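Local atomic coordinates of beta-galactosidase (Bacteroides thetaiotaomicron, PDB entry 5MUJ), a protein that probably acts as an arabinofuranosidase in the breakdown of the plant pectin RGII by a gut bacterium, and binds a glycan from chain B of that pectin. Residues Tyr47-Pro53 against Gly368-Phe374; Arg145-Tyr150 against Trp182-Asp186; Pro260-His264 against Leu309-Asp314. All coordinates share one frame; numbering follows the deposited sequence. Where two conformers were deposited one is given.

Contact 1: Tyr47-Pro53 against Gly368-Phe374; sequences YGLAVAP and GRSAVRF
The hydroxyl of S370 is gripped twice. OG donates to L49 O at 2.7 Å, lying in the carbonyl plane on a lone pair, and it accepts from V372 N, 2.9 Å from S370 OG, which makes an ST turn of this bend in the chain. OG gets there because it stands opposite its own backbone N (chi1 178°). The amide of the same residue is tied as well: S370 N reaches Y47 O at 2.8 Å with a nearly straight N-H (167°), although it comes from above the carbonyl plane. That N also lies 3.5 Å above the Y47 ring, over its centre, while R369 C sits over the same face near the rim. Replacing Y47 by an alanine removes this ring, which would probably open a gap over the R369-S370 peptide, leaving one face of it without its aromatic cover. G48 suits its place, since a CB there would collide with S370 CB and, at these backbone angles, with the preceding carbonyl oxygen. Further along, the contact turns apolar. A52 CB and V372 CG1 press tightly together at 3.4 Å. In one of its two conformers, L49 sets CD1 squarely over the F374 face, 4.2 Å from the ring centroid, a CH-pi contact; P53 CD meets the edge of that ring at 3.9 Å from F374 CE1. One water joins L49 N to V372 O and another joins P53 O to R373 O. The C-terminal tail 368-374 thus runs alongside strand 45-51, an edge strand that completes a beta-propeller blade with the C-terminal strands; Y47 and G48 form a classic beta bulge opposite I361 of strand 357-363, as do A50 and V51 opposite I359.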
loop_
_atom_site.group_PDB
_atom_site.type_symbol
_atom_site.label_atom_id
_atom_site.label_comp_id
_atom_site.label_asym_id
_atom_site.label_seq_id
_atom_site.Cartn_x
_atom_site.Cartn_y
_atom_site.Cartn_z
ATOM N N TYR A 47 -5.203 -18.693 -0.278
ATOM C CA TYR A 47 -5.631 -19.134 -1.632
ATOM C C TYR A 47 -4.396 -19.382 -2.472
ATOM O O TYR A 47 -4.268 -20.401 -3.136
ATOM C CB TYR A 47 -6.489 -18.099 -2.271
ATOM C CG TYR A 47 -6.876 -18.418 -3.683
ATOM C CD1 TYR A 47 -7.943 -19.266 -3.954
ATOM C CD2 TYR A 47 -6.203 -17.841 -4.751
ATOM C CE1 TYR A 47 -8.299 -19.567 -5.251
ATOM C CE2 TYR A 47 -6.547 -18.138 -6.069
ATOM C CZ TYR A 47 -7.615 -18.997 -6.303
ATOM O OH TYR A 47 -7.994 -19.315 -7.592
ATOM N N GLY A 48 -3.486 -18.411 -2.440
ATOM C CA GLY A 48 -2.190 -18.483 -3.076
ATOM C C GLY A 48 -2.021 -17.268 -3.957
ATOM O O GLY A 48 -2.703 -16.248 -3.759
ATOM N N LEU A 49 -1.147 -17.376 -4.941
ATOM C CA LEU A 49 -0.776 -16.207 -5.737
ATOM C C LEU A 49 -1.923 -15.741 -6.616
ATOM O O LEU A 49 -2.716 -16.567 -7.152
ATOM C CB LEU A 49 0.484 -16.471 -6.543
ATOM C CG LEU A 49 1.738 -16.729 -5.693
ATOM C CD1 LEU A 49 2.801 -17.514 -6.427
ATOM C CD2 LEU A 49 2.329 -15.413 -5.176
ATOM N N ALA A 50 -2.038 -14.429 -6.739
ATOM C CA ALA A 50 -3.017 -13.777 -7.594
ATOM C C ALA A 50 -2.315 -13.282 -8.864
ATOM O O ALA A 50 -2.810 -13.418 -9.983
ATOM C CB ALA A 50 -3.603 -12.583 -6.866
ATOM N N VAL A 51 -1.187 -12.607 -8.652
ATOM C CA VAL A 51 -0.385 -12.067 -9.712
ATOM C C VAL A 51 1.072 -12.365 -9.440
ATOM O O VAL A 51 1.599 -11.895 -8.437
ATOM C CB VAL A 51 -0.614 -10.542 -9.905
ATOM C CG1 VAL A 51 0.052 -10.069 -11.193
ATOM C CG2 VAL A 51 -2.105 -10.199 -10.007
ATOM N N ALA A 52 1.736 -13.073 -10.337
ATOM C CA ALA A 52 3.099 -13.509 -10.203
ATOM C C ALA A 52 3.940 -13.148 -11.430
ATOM O O ALA A 52 3.449 -13.186 -12.562
ATOM C CB ALA A 52 3.149 -14.999 -9.973
ATOM N N PRO A 53 5.221 -12.786 -11.206
ATOM C CA PRO A 53 6.158 -12.631 -12.315
ATOM C C PRO A 53 6.427 -13.950 -13.026
ATOM O O PRO A 53 6.447 -15.014 -12.368
ATOM C CB PRO A 53 7.426 -12.104 -11.625
ATOM C CG PRO A 53 7.352 -12.700 -10.279
ATOM C CD PRO A 53 5.908 -12.677 -9.905
ATOM N N GLY A 368 -10.765 -22.350 -2.467
ATOM C CA GLY A 368 -9.924 -23.103 -3.385
ATOM C C GLY A 368 -8.446 -22.771 -3.258
ATOM O O GLY A 368 -7.978 -22.324 -2.218
ATOM N N ARG A 369 -7.710 -23.034 -4.329
ATOM C CA ARG A 369 -6.271 -22.889 -4.367
ATOM C C ARG A 369 -5.855 -22.317 -5.697
ATOM O O ARG A 369 -6.347 -22.739 -6.727
ATOM C CB ARG A 369 -5.532 -24.205 -4.139
ATOM C CG ARG A 369 -5.590 -24.771 -2.732
ATOM C CD ARG A 369 -4.971 -23.863 -1.681
ATOM N NE ARG A 369 -5.296 -24.362 -0.349
ATOM C CZ ARG A 369 -4.577 -25.223 0.368
ATOM N NH1 ARG A 369 -3.451 -25.766 -0.096
ATOM N NH2 ARG A 369 -5.024 -25.577 1.573
ATOM N N SER A 370 -4.918 -21.373 -5.665
ATOM C CA SER A 370 -4.409 -20.763 -6.872
ATOM C C SER A 370 -3.660 -21.755 -7.693
ATOM O O SER A 370 -2.962 -22.592 -7.138
ATOM C CB SER A 370 -3.378 -19.652 -6.533
ATOM O OG SER A 370 -2.916 -19.157 -7.735
ATOM N N ALA A 371 -3.763 -21.649 -9.025
ATOM C CA ALA A 371 -2.924 -22.428 -9.931
ATOM C C ALA A 371 -1.650 -21.714 -10.333
ATOM O O ALA A 371 -0.820 -22.294 -11.019
ATOM C CB ALA A 371 -3.701 -22.820 -11.196
ATOM N N VAL A 372 -1.473 -20.465 -9.881
ATOM C CA VAL A 372 -0.305 -19.637 -10.216
ATOM C C VAL A 372 0.869 -20.067 -9.361
ATOM O O VAL A 372 0.700 -20.355 -8.185
ATOM C CB VAL A 372 -0.604 -18.153 -9.945
ATOM C CG1 VAL A 372 0.611 -17.255 -10.235
ATOM C CG2 VAL A 372 -1.808 -17.708 -10.735
ATOM N N ARG A 373 2.047 -20.146 -9.967
ATOM C CA ARG A 373 3.293 -20.430 -9.274
ATOM C C ARG A 373 4.335 -19.371 -9.657
ATOM O O ARG A 373 4.264 -18.774 -10.730
ATOM C CB ARG A 373 3.821 -21.806 -9.688
ATOM C CG ARG A 373 2.870 -22.967 -9.414
ATOM C CD ARG A 373 2.785 -23.320 -7.940
ATOM N NE ARG A 373 1.914 -24.480 -7.697
ATOM C CZ ARG A 373 0.595 -24.458 -7.491
ATOM N NH1 ARG A 373 -0.105 -23.323 -7.526
ATOM N NH2 ARG A 373 -0.067 -25.632 -7.301
ATOM N N PHE A 374 5.314 -19.198 -8.774
ATOM C CA PHE A 374 6.543 -18.477 -9.104
ATOM C C PHE A 374 7.299 -19.365 -10.109
ATOM O O PHE A 374 7.150 -20.604 -10.091
ATOM C CB PHE A 374 7.464 -18.255 -7.879
ATOM C CG PHE A 374 7.082 -17.076 -6.986
ATOM C CD1 PHE A 374 6.871 -15.809 -7.521
ATOM C CD2 PHE A 374 6.994 -17.239 -5.613
ATOM C CE1 PHE A 374 6.537 -14.737 -6.698
ATOM C CE2 PHE A 374 6.637 -16.187 -4.796
ATOM C CZ PHE A 374 6.433 -14.937 -5.338
HETATM O O HOH W 1 -5.470 -19.210 -9.892
HETATM O O HOH W 2 0.021 -19.998 -5.488
HETATM O O HOH W 3 5.019 -17.368 -12.919
#

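Contact 2: Arg145-Tyr150 against Trp182-Asp186; sequences RHWMTY and WESLD
Within one four-stranded antiparallel blade of the five-bladed beta-propeller, W182, just before the last strand 183-184, lies against M148 of strand 146-153. Strand 166-172 runs between these two strands and pairs with 146-153, so side chains bridge the gap over it. The indole delivers its benzo end: CZ3 lies 3.6 Å from W147 O, which is near the ring plane at the edge, and 3.7 Å from M148 CB. The latter residue is a selenomethionine, introduced in place of methionine. With CG anti to the backbone N (chi1 174°), its chain runs out until SE sits above one indole face, displaced toward the rim and 4.7 Å from the centroid of the six-membered ring, as in a Met-aromatic contact. H180 stacks on the indole, and V109 and I176 add further packing.

At the R145 end a long salt bridge joins R145 NH2 to E183 OE1 at 3.3 Å. OE1 is approached from above the carboxylate plane, and the companion bond from R145 NH1 is weak; R145 NH2 also bonds to S171 OG. At the far end R122 holds S184 OG and makes a cation-pi contact with the Y150 ring, whose hydroxyl is bonded to D118; there Y150 OH comes within 3.4 Å of S184 CB.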
loop_
_atom_site.group_PDB
_atom_site.type_symbol
_atom_site.label_atom_id
_atom_site.label_comp_id
_atom_site.label_asym_id
_atom_site.label_seq_id
_atom_site.Cartn_x
_atom_site.Cartn_y
_atom_site.Cartn_z
ATOM N N ARG A 145 -12.660 13.690 -12.389
ATOM C CA ARG A 145 -11.512 12.831 -12.600
ATOM C C ARG A 145 -11.389 11.797 -11.498
ATOM O O ARG A 145 -11.864 12.019 -10.383
ATOM C CB ARG A 145 -10.220 13.642 -12.601
ATOM C CG ARG A 145 -10.211 14.801 -13.576
ATOM C CD ARG A 145 -8.832 15.458 -13.658
ATOM N NE ARG A 145 -8.577 15.941 -15.011
ATOM C CZ ARG A 145 -7.703 15.445 -15.894
ATOM N NH1 ARG A 145 -7.643 16.016 -17.089
ATOM N NH2 ARG A 145 -6.871 14.434 -15.618
ATOM N N HIS A 146 -10.726 10.688 -11.824
ATOM C CA HIS A 146 -10.189 9.761 -10.822
ATOM C C HIS A 146 -8.741 10.135 -10.549
ATOM O O HIS A 146 -8.049 10.699 -11.411
ATOM C CB HIS A 146 -10.292 8.307 -11.283
ATOM C CG HIS A 146 -11.700 7.808 -11.383
ATOM N ND1 HIS A 146 -12.369 7.283 -10.309
ATOM C CD2 HIS A 146 -12.565 7.759 -12.424
ATOM C CE1 HIS A 146 -13.580 6.912 -10.677
ATOM N NE2 HIS A 146 -13.734 7.214 -11.953
ATOM N N TRP A 147 -8.312 9.871 -9.323
ATOM C CA TRP A 147 -7.000 10.354 -8.832
ATOM C C TRP A 147 -6.162 9.204 -8.295
ATOM O O TRP A 147 -6.680 8.137 -7.974
ATOM C CB TRP A 147 -7.216 11.408 -7.758
ATOM C CG TRP A 147 -7.951 12.568 -8.246
ATOM C CD1 TRP A 147 -9.309 12.700 -8.385
ATOM C CD2 TRP A 147 -7.384 13.786 -8.688
ATOM N NE1 TRP A 147 -9.612 13.937 -8.902
ATOM C CE2 TRP A 147 -8.444 14.626 -9.088
ATOM C CE3 TRP A 147 -6.077 14.247 -8.799
ATOM C CZ2 TRP A 147 -8.232 15.911 -9.574
ATOM C CZ3 TRP A 147 -5.863 15.544 -9.282
ATOM C CH2 TRP A 147 -6.938 16.355 -9.658
HETATM N N MSE A 148 -4.864 9.441 -8.215
HETATM C CA MSE A 148 -3.869 8.464 -7.777
HETATM C C MSE A 148 -2.681 9.207 -7.237
HETATM O O MSE A 148 -2.327 10.260 -7.765
HETATM C CB MSE A 148 -3.458 7.666 -9.003
HETATM C CG MSE A 148 -2.318 6.688 -8.802
HETATM SE SE MSE A 148 -1.761 5.931 -10.517
HETATM C CE MSE A 148 -2.630 4.255 -10.035
ATOM N N THR A 149 -2.077 8.695 -6.181
ATOM C CA THR A 149 -0.759 9.159 -5.757
ATOM C C THR A 149 0.236 8.068 -6.030
ATOM O O THR A 149 -0.111 6.920 -6.184
ATOM C CB THR A 149 -0.675 9.554 -4.278
ATOM O OG1 THR A 149 -0.970 8.406 -3.466
ATOM C CG2 THR A 149 -1.625 10.726 -3.990
ATOM N N TYR A 150 1.509 8.426 -6.048
ATOM C CA TYR A 150 2.569 7.495 -6.414
ATOM C C TYR A 150 3.947 7.766 -5.791
ATOM O O TYR A 150 4.281 8.919 -5.367
ATOM C CB TYR A 150 2.663 7.340 -7.941
ATOM C CG TYR A 150 3.089 8.568 -8.728
ATOM C CD1 TYR A 150 4.436 8.804 -9.031
ATOM C CD2 TYR A 150 2.150 9.446 -9.235
ATOM C CE1 TYR A 150 4.820 9.908 -9.801
ATOM C CE2 TYR A 150 2.521 10.561 -10.004
ATOM C CZ TYR A 150 3.848 10.784 -10.294
ATOM O OH TYR A 150 4.160 11.895 -11.077
ATOM N N TRP A 182 -2.285 7.377 -17.064
ATOM C CA TRP A 182 -2.856 8.447 -16.272
ATOM C C TRP A 182 -1.885 9.661 -16.382
ATOM O O TRP A 182 -0.736 9.492 -16.690
ATOM C CB TRP A 182 -3.011 7.981 -14.815
ATOM C CG TRP A 182 -4.046 6.907 -14.565
ATOM C CD1 TRP A 182 -4.297 5.805 -15.316
ATOM C CD2 TRP A 182 -4.968 6.885 -13.485
ATOM N NE1 TRP A 182 -5.275 5.071 -14.727
ATOM C CE2 TRP A 182 -5.727 5.706 -13.606
ATOM C CE3 TRP A 182 -5.193 7.735 -12.380
ATOM C CZ2 TRP A 182 -6.729 5.371 -12.696
ATOM C CZ3 TRP A 182 -6.176 7.399 -11.473
ATOM C CH2 TRP A 182 -6.945 6.234 -11.640
ATOM N N GLU A 183 -2.432 10.855 -16.252
ATOM C CA GLU A 183 -1.668 12.103 -16.348
ATOM C C GLU A 183 -1.056 12.446 -15.020
ATOM O O GLU A 183 -1.637 12.222 -13.979
ATOM C CB GLU A 183 -2.601 13.237 -16.761
ATOM C CG GLU A 183 -3.210 13.007 -18.133
ATOM C CD GLU A 183 -4.149 14.092 -18.616
ATOM O OE1 GLU A 183 -4.517 14.992 -17.821
ATOM O OE2 GLU A 183 -4.530 14.013 -19.813
ATOM N N SER A 184 0.125 13.012 -15.079
ATOM C CA SER A 184 0.824 13.372 -13.842
ATOM C C SER A 184 1.448 14.749 -13.853
ATOM O O SER A 184 1.692 15.347 -14.910
ATOM C CB SER A 184 1.794 12.292 -13.477
ATOM O OG SER A 184 2.763 12.130 -14.436
ATOM N N LEU A 185 1.625 15.255 -12.640
ATOM C CA LEU A 185 2.259 16.589 -12.425
ATOM C C LEU A 185 3.759 16.569 -12.667
ATOM O O LEU A 185 4.433 15.562 -12.456
ATOM C CB LEU A 185 1.944 17.115 -11.041
ATOM C CG LEU A 185 0.481 17.437 -10.735
ATOM C CD1 LEU A 185 0.379 18.131 -9.401
ATOM C CD2 LEU A 185 -0.207 18.259 -11.836
ATOM N N ASP A 186 4.294 17.723 -13.047
ATOM C CA ASP A 186 5.703 17.832 -13.371
ATOM C C ASP A 186 6.632 18.136 -12.177
ATOM O O ASP A 186 7.846 18.288 -12.366
ATOM C CB ASP A 186 5.865 18.850 -14.496
ATOM C CG ASP A 186 5.363 18.322 -15.823
ATOM O OD1 ASP A 186 4.892 17.151 -15.926
ATOM O OD2 ASP A 186 5.442 19.073 -16.800
#

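Contact 3: Pro260-His264 against Leu309-Asp314; sequences PVFAH and LVNWTD
H264 places its ring with CG anti to the carbonyl carbon (chi1 -62°), and F262 swings its own CG anti to the backbone N (chi1 -168°), which brings both rings to D314. The imidazole points NE2 at D314 OD2, a 2.7 Å hydrogen bond with an N-H angle of 163°. OD2 lies close to the imidazole plane, but the donor stands above the carboxylate plane. D314 OD1 bonds to Y287 OH, and it meets F262 at the ring edge, 3.8 Å from CZ; Y287 also packs edge-to-face on F262, and H264 ND1 is hydrogen-bonded to T271 OG1. In the beta-propeller this contact joins two successive blades: V261 and F262 form a classic beta bulge opposite V242 of one, and D314 belongs to the last strand of the next. F262 CD1 touches W312 CB at 3.8 Å, the F262 ring and indole being oblique. W312 NE1 also donates to L309 O (2.9 Å), from well above that carbonyl plane, and the indole lies with CD1 3.6 Å from V261 O and NE1 4.0 Å from V261 CG2. A water bridges V261 O and W312 N.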
loop_
_atom_site.group_PDB
_atom_site.type_symbol
_atom_site.label_atom_id
_atom_site.label_comp_id
_atom_site.label_asym_id
_atom_site.label_seq_id
_atom_site.Cartn_x
_atom_site.Cartn_y
_atom_site.Cartn_z
ATOM N N PRO A 260 4.842 11.896 13.523
ATOM C CA PRO A 260 4.079 10.755 12.927
ATOM C C PRO A 260 2.947 10.294 13.847
ATOM O O PRO A 260 3.036 10.452 15.056
ATOM C CB PRO A 260 5.155 9.664 12.749
ATOM C CG PRO A 260 6.270 10.028 13.693
ATOM C CD PRO A 260 6.206 11.515 13.960
ATOM N N VAL A 261 1.873 9.730 13.291
ATOM C CA VAL A 261 0.737 9.295 14.099
ATOM C C VAL A 261 0.766 7.786 14.451
ATOM O O VAL A 261 -0.044 7.333 15.251
ATOM C CB VAL A 261 -0.606 9.592 13.404
ATOM C CG1 VAL A 261 -0.750 11.079 13.158
ATOM C CG2 VAL A 261 -0.790 8.770 12.114
ATOM N N PHE A 262 1.673 7.032 13.838
ATOM C CA PHE A 262 1.762 5.613 14.127
ATOM C C PHE A 262 3.131 5.091 13.788
ATOM O O PHE A 262 3.581 5.243 12.675
ATOM C CB PHE A 262 0.721 4.848 13.317
ATOM C CG PHE A 262 0.539 3.430 13.755
ATOM C CD1 PHE A 262 0.230 3.096 15.074
ATOM C CD2 PHE A 262 0.617 2.426 12.820
ATOM C CE1 PHE A 262 0.049 1.776 15.458
ATOM C CE2 PHE A 262 0.451 1.114 13.190
ATOM C CZ PHE A 262 0.167 0.774 14.506
ATOM N N ALA A 263 3.791 4.495 14.781
ATOM C CA ALA A 263 5.139 4.029 14.638
ATOM C C ALA A 263 5.394 2.935 15.655
ATOM O O ALA A 263 4.712 2.862 16.672
ATOM C CB ALA A 263 6.116 5.165 14.881
ATOM N N HIS A 264 6.415 2.128 15.376
ATOM C CA HIS A 264 6.965 1.170 16.333
ATOM C C HIS A 264 8.464 1.390 16.468
ATOM O O HIS A 264 9.216 1.187 15.529
ATOM C CB HIS A 264 6.645 -0.236 15.847
ATOM C CG HIS A 264 5.184 -0.496 15.768
ATOM N ND1 HIS A 264 4.469 -0.372 14.592
ATOM C CD2 HIS A 264 4.293 -0.875 16.716
ATOM C CE1 HIS A 264 3.201 -0.661 14.829
ATOM N NE2 HIS A 264 3.070 -0.976 16.105
ATOM N N LEU A 309 -8.633 9.231 13.754
ATOM C CA LEU A 309 -7.581 9.194 12.732
ATOM C C LEU A 309 -6.162 9.476 13.206
ATOM O O LEU A 309 -5.238 9.269 12.436
ATOM C CB LEU A 309 -7.913 10.073 11.516
ATOM C CG LEU A 309 -9.143 9.644 10.716
ATOM C CD1 LEU A 309 -9.493 10.712 9.682
ATOM C CD2 LEU A 309 -8.894 8.326 10.002
ATOM N N VAL A 310 -5.976 9.867 14.475
ATOM C CA VAL A 310 -4.669 10.303 14.978
ATOM C C VAL A 310 -4.088 9.382 16.067
ATOM O O VAL A 310 -2.902 9.096 16.060
ATOM C CB VAL A 310 -4.772 11.747 15.492
ATOM C CG1 VAL A 310 -3.535 12.118 16.290
ATOM C CG2 VAL A 310 -4.978 12.692 14.304
ATOM N N ASN A 311 -4.927 8.956 17.000
ATOM C CA ASN A 311 -4.519 8.076 18.082
ATOM C C ASN A 311 -4.943 6.655 17.749
ATOM O O ASN A 311 -6.126 6.380 17.660
ATOM C CB ASN A 311 -5.170 8.524 19.378
ATOM C CG ASN A 311 -4.790 9.926 19.747
ATOM O OD1 ASN A 311 -5.611 10.821 19.713
ATOM N ND2 ASN A 311 -3.526 10.124 20.038
ATOM N N TRP A 312 -3.960 5.781 17.577
ATOM C CA TRP A 312 -4.188 4.437 17.036
ATOM C C TRP A 312 -3.935 3.415 18.112
ATOM O O TRP A 312 -2.918 3.470 18.764
ATOM C CB TRP A 312 -3.266 4.237 15.837
ATOM C CG TRP A 312 -3.753 5.052 14.673
ATOM C CD1 TRP A 312 -3.328 6.294 14.302
ATOM C CD2 TRP A 312 -4.813 4.696 13.738
ATOM N NE1 TRP A 312 -4.073 6.753 13.228
ATOM C CE2 TRP A 312 -4.948 5.773 12.831
ATOM C CE3 TRP A 312 -5.638 3.568 13.574
ATOM C CZ2 TRP A 312 -5.899 5.779 11.798
ATOM C CZ3 TRP A 312 -6.587 3.553 12.524
ATOM C CH2 TRP A 312 -6.712 4.652 11.650
ATOM N N THR A 313 -4.873 2.478 18.287
ATOM C CA THR A 313 -4.708 1.381 19.241
ATOM C C THR A 313 -4.287 0.173 18.411
ATOM O O THR A 313 -4.983 -0.187 17.453
ATOM C CB THR A 313 -6.029 1.067 19.961
ATOM O OG1 THR A 313 -6.483 2.218 20.699
ATOM C CG2 THR A 313 -5.865 -0.123 20.914
ATOM N N ASP A 314 -3.181 -0.448 18.778
ATOM C CA ASP A 314 -2.593 -1.566 18.043
ATOM C C ASP A 314 -3.276 -2.868 18.469
ATOM O O ASP A 314 -3.550 -3.061 19.629
ATOM C CB ASP A 314 -1.087 -1.610 18.356
ATOM C CG ASP A 314 -0.216 -2.116 17.228
ATOM O OD1 ASP A 314 -0.704 -2.494 16.145
ATOM O OD2 ASP A 314 1.030 -2.116 17.455
HETATM O O HOH W 4 -1.384 6.686 17.596
#

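The three contacts fall in four of the five blades of the propeller. They do not meet, the nearest atoms of contacts 1 and 2 being about 14 Å apart. Contact 1 closes the longest loop and holds the other two inside it; contact 2 closes before contact 3 opens. Their centres lie about 30 Å (1 and 2), 28 Å (2 and 3) and 33 Å (1 and 3) apart, contacts 1 and 3 on opposite sides of the chain's centre. At contact 1, strand 45-51 completes the sheet of strands 331-340, 343-351 and 357-363, so that the two ends of the chain close the ring. Contact 2 stays within one blade, from strand 121-126 to strand 183-184, whereas contact 3 joins the blades on either side of the 260-264 loop.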